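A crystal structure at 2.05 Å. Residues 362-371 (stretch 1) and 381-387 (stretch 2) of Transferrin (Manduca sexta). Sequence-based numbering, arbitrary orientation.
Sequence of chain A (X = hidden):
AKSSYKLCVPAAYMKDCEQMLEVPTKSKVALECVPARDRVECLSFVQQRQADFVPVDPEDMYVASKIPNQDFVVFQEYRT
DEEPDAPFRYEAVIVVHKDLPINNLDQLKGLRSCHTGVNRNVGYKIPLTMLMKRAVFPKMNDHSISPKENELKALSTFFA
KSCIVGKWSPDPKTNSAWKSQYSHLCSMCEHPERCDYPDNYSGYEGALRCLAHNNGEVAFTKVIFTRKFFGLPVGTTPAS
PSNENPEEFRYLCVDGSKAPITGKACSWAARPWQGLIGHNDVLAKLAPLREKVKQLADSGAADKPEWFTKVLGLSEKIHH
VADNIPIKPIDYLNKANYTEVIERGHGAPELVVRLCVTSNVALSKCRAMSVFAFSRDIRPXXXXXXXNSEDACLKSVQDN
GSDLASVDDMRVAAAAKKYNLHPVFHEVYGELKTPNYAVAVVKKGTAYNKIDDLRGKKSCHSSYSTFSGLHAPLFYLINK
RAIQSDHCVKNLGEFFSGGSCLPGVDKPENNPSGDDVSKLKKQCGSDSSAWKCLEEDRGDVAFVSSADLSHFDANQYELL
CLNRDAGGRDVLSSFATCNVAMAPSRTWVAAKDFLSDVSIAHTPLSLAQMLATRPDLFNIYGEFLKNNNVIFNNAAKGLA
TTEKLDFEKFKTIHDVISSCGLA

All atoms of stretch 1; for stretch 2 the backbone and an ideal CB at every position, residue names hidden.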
# COMPACT_ATOMS: atom_id res chain seq x y z
N ALA A 362 -9.03 -13.57 10.72
CA ALA A 362 -7.78 -12.90 10.38
C ALA A 362 -6.88 -13.78 9.53
O ALA A 362 -6.29 -13.32 8.55
CB ALA A 362 -7.08 -12.47 11.65
N LEU A 363 -6.79 -15.07 9.86
CA LEU A 363 -6.09 -16.00 8.99
C LEU A 363 -6.63 -15.93 7.56
O LEU A 363 -5.86 -15.95 6.59
CB LEU A 363 -6.21 -17.42 9.50
CG LEU A 363 -5.47 -18.48 8.70
CD1 LEU A 363 -4.02 -18.14 8.65
CD2 LEU A 363 -5.68 -19.87 9.34
N SER A 364 -7.95 -15.93 7.40
CA SER A 364 -8.48 -15.93 6.04
C SER A 364 -8.22 -14.59 5.36
O SER A 364 -7.98 -14.56 4.15
CB SER A 364 -9.96 -16.26 6.05
OG SER A 364 -10.63 -15.41 6.94
N LYS A 365 -8.26 -13.49 6.12
CA LYS A 365 -7.95 -12.19 5.53
C LYS A 365 -6.49 -12.12 5.12
O LYS A 365 -6.15 -11.61 4.05
CB LYS A 365 -8.31 -11.06 6.50
CG LYS A 365 -8.12 -9.65 5.91
CD LYS A 365 -8.53 -8.52 6.84
CE LYS A 365 -8.14 -7.18 6.22
NZ LYS A 365 -8.61 -5.96 6.97
N CYS A 366 -5.61 -12.67 5.96
CA CYS A 366 -4.19 -12.69 5.63
C CYS A 366 -3.92 -13.53 4.38
O CYS A 366 -3.07 -13.18 3.55
CB CYS A 366 -3.41 -13.23 6.83
SG CYS A 366 -1.66 -13.39 6.56
N ARG A 367 -4.66 -14.63 4.21
CA ARG A 367 -4.44 -15.47 3.04
C ARG A 367 -4.96 -14.81 1.77
O ARG A 367 -4.35 -14.96 0.71
CB ARG A 367 -5.10 -16.83 3.23
CG ARG A 367 -4.30 -17.71 4.19
CD ARG A 367 -4.97 -19.08 4.42
NE ARG A 367 -4.12 -19.92 5.26
CZ ARG A 367 -4.57 -20.93 6.01
NH1 ARG A 367 -5.87 -21.21 6.03
NH2 ARG A 367 -3.71 -21.64 6.74
N ALA A 368 -6.11 -14.12 1.84
CA ALA A 368 -6.60 -13.41 0.66
C ALA A 368 -5.68 -12.25 0.32
O ALA A 368 -5.36 -12.01 -0.84
CB ALA A 368 -8.04 -12.93 0.88
N MET A 369 -5.18 -11.57 1.35
CA MET A 369 -4.20 -10.52 1.16
C MET A 369 -2.90 -11.06 0.57
O MET A 369 -2.27 -10.41 -0.27
CB MET A 369 -3.94 -9.83 2.49
CG MET A 369 -3.01 -8.67 2.45
SD MET A 369 -3.23 -7.66 3.91
CE MET A 369 -3.09 -8.89 5.19
N SER A 370 -2.46 -12.25 1.00
CA SER A 370 -1.22 -12.80 0.47
C SER A 370 -1.34 -13.08 -1.01
O SER A 370 -0.42 -12.80 -1.77
CB SER A 370 -0.84 -14.09 1.18
OG SER A 370 0.16 -14.72 0.45
N VAL A 371 -2.44 -13.72 -1.43
CA VAL A 371 -2.58 -14.06 -2.84
C VAL A 371 -2.67 -12.80 -3.68
O VAL A 371 -2.12 -12.73 -4.78
CB VAL A 371 -3.80 -14.97 -3.05
CG1 VAL A 371 -3.78 -15.50 -4.43
CG2 VAL A 371 -3.75 -16.15 -2.11
N UNK A 381 6.87 -12.79 -0.33
CA UNK A 381 5.58 -13.48 -0.26
C UNK A 381 5.10 -13.44 1.17
O UNK A 381 5.86 -13.67 2.12
CB UNK A 381 5.68 -14.92 -0.76
N UNK A 382 3.82 -13.17 1.33
CA UNK A 382 3.22 -13.11 2.66
C UNK A 382 2.72 -14.50 3.04
O UNK A 382 1.94 -15.12 2.32
CB UNK A 382 2.08 -12.09 2.71
N UNK A 383 3.19 -15.00 4.17
CA UNK A 383 2.60 -16.20 4.72
C UNK A 383 1.85 -15.83 5.99
O UNK A 383 2.04 -14.76 6.56
CB UNK A 383 3.66 -17.26 4.99
N UNK A 384 0.93 -16.71 6.37
CA UNK A 384 -0.01 -16.47 7.45
C UNK A 384 0.10 -17.60 8.46
O UNK A 384 0.00 -18.78 8.10
CB UNK A 384 -1.44 -16.35 6.92
N UNK A 385 0.30 -17.24 9.72
CA UNK A 385 0.49 -18.20 10.80
C UNK A 385 -0.40 -17.80 11.97
O UNK A 385 -0.44 -16.63 12.35
CB UNK A 385 1.96 -18.27 11.23
N UNK A 386 -1.10 -18.77 12.54
CA UNK A 386 -2.19 -18.49 13.47
C UNK A 386 -1.88 -19.04 14.86
O UNK A 386 -1.68 -20.24 15.03
CB UNK A 386 -3.50 -19.08 12.95
N UNK A 387 -1.90 -18.16 15.83
CA UNK A 387 -1.87 -18.54 17.23
C UNK A 387 -3.18 -18.06 17.84
O UNK A 387 -3.96 -17.36 17.20
CB UNK A 387 -0.66 -17.95 17.95

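Positions 381-386 form a strand that runs nearly antiparallel to helix 362-371, at 166° between their directions, axes 7.7 Å apart at closest. Along such a strand, side chains alternate, so every second position should face the helix.

Position 381 points its CA-to-CB bond sideways. No atom of stretch 1 lies within 5.5 Å of the ideal CB. Stretch 1 sets little constraint, and many side chains would fit. The residue is I381, and its end leads away from the helix.

Position 382 points toward the helix. Its ideal CB is 3.9 Å from S370 CB, and the side chains of C366 and M369 lie farther along. A medium-sized apolar residue such as leucine, isoleucine, valine or methionine would suit. The residue is L382. Its CD2 lies 4.1 Å from C366 SG and 4.1 Å from M369 CG. S370 OG donates a hydrogen bond to L382 O at 2.6 Å. A water accepts from L382 N at 2.7 Å and donates to S370 O at 2.9 Å, bridging the two backbones.

Position 383 points away, into space that stretch 1 leaves empty. A polar residue is as acceptable as any. The residue is D383. Its OD1 accepts a very short hydrogen bond, 2.5 Å, from the backbone N of position 384, so the side chain folds back on its own strand.

Position 384 points toward the helix, and its ideal CB is 3.0 Å from C366 SG. That is too close for nonbonded atoms, but about right for a CB bonded to the partner sulfur of a disulfide. Cysteine is the clear choice. The residue is C384. C366 SG and C384 SG are 2.0 Å apart, with chi3 at -89°, close to the relaxed value for a disulfide. L363 CD1 packs against C384 CB at 3.6 Å. A second water accepts from R367 NE at 2.9 Å and donates to C384 O at 2.7 Å.

Position 385 points away, with extended backbone angles of -133/134. A beta-branched residue would suit the strand, though others would too. The residue is V385, which makes no contact with the helix.

Position 386 again points toward the helix. Its ideal CB is 4.3 Å from L363 CD2, near the start of stretch 1. An apolar side chain or a long polar one would fit. The residue is Q386, whose OE1 comes 3.6 Å from L363 CD2.

Position 387 lies beyond the strand and out of reach. The residue is E387.

Stretch 2 381-387: ILDCVQE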
# COMPACT_ATOMS: atom_id res chain seq x y z
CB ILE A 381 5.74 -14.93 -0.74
CG1 ILE A 381 6.08 -14.95 -2.23
CG2 ILE A 381 4.47 -15.75 -0.48
CD1 ILE A 381 6.88 -16.16 -2.64
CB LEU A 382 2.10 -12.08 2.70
CG LEU A 382 1.32 -11.91 3.99
CD1 LEU A 382 2.18 -11.27 5.06
CD2 LEU A 382 0.10 -11.06 3.72
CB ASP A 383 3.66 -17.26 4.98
CG ASP A 383 3.07 -18.61 5.28
OD1 ASP A 383 1.82 -18.74 5.22
OD2 ASP A 383 3.85 -19.54 5.56
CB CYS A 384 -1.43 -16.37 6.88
SG CYS A 384 -1.57 -15.14 5.55
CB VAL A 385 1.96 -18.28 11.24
CG1 VAL A 385 2.09 -19.07 12.53
CG2 VAL A 385 2.79 -18.92 10.13
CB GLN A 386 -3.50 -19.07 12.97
CG GLN A 386 -4.70 -18.39 13.63
CD GLN A 386 -5.91 -19.26 13.67
OE1 GLN A 386 -6.00 -20.25 12.95
NE2 GLN A 386 -6.85 -18.92 14.53
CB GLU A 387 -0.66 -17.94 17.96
CG GLU A 387 0.67 -18.36 17.34
CD GLU A 387 1.01 -19.81 17.64
OE1 GLU A 387 0.56 -20.32 18.69
OE2 GLU A 387 1.68 -20.43 16.81
O HOH W 1 -1.34 -19.46 5.80
O HOH W 2 2.31 -12.62 -0.78
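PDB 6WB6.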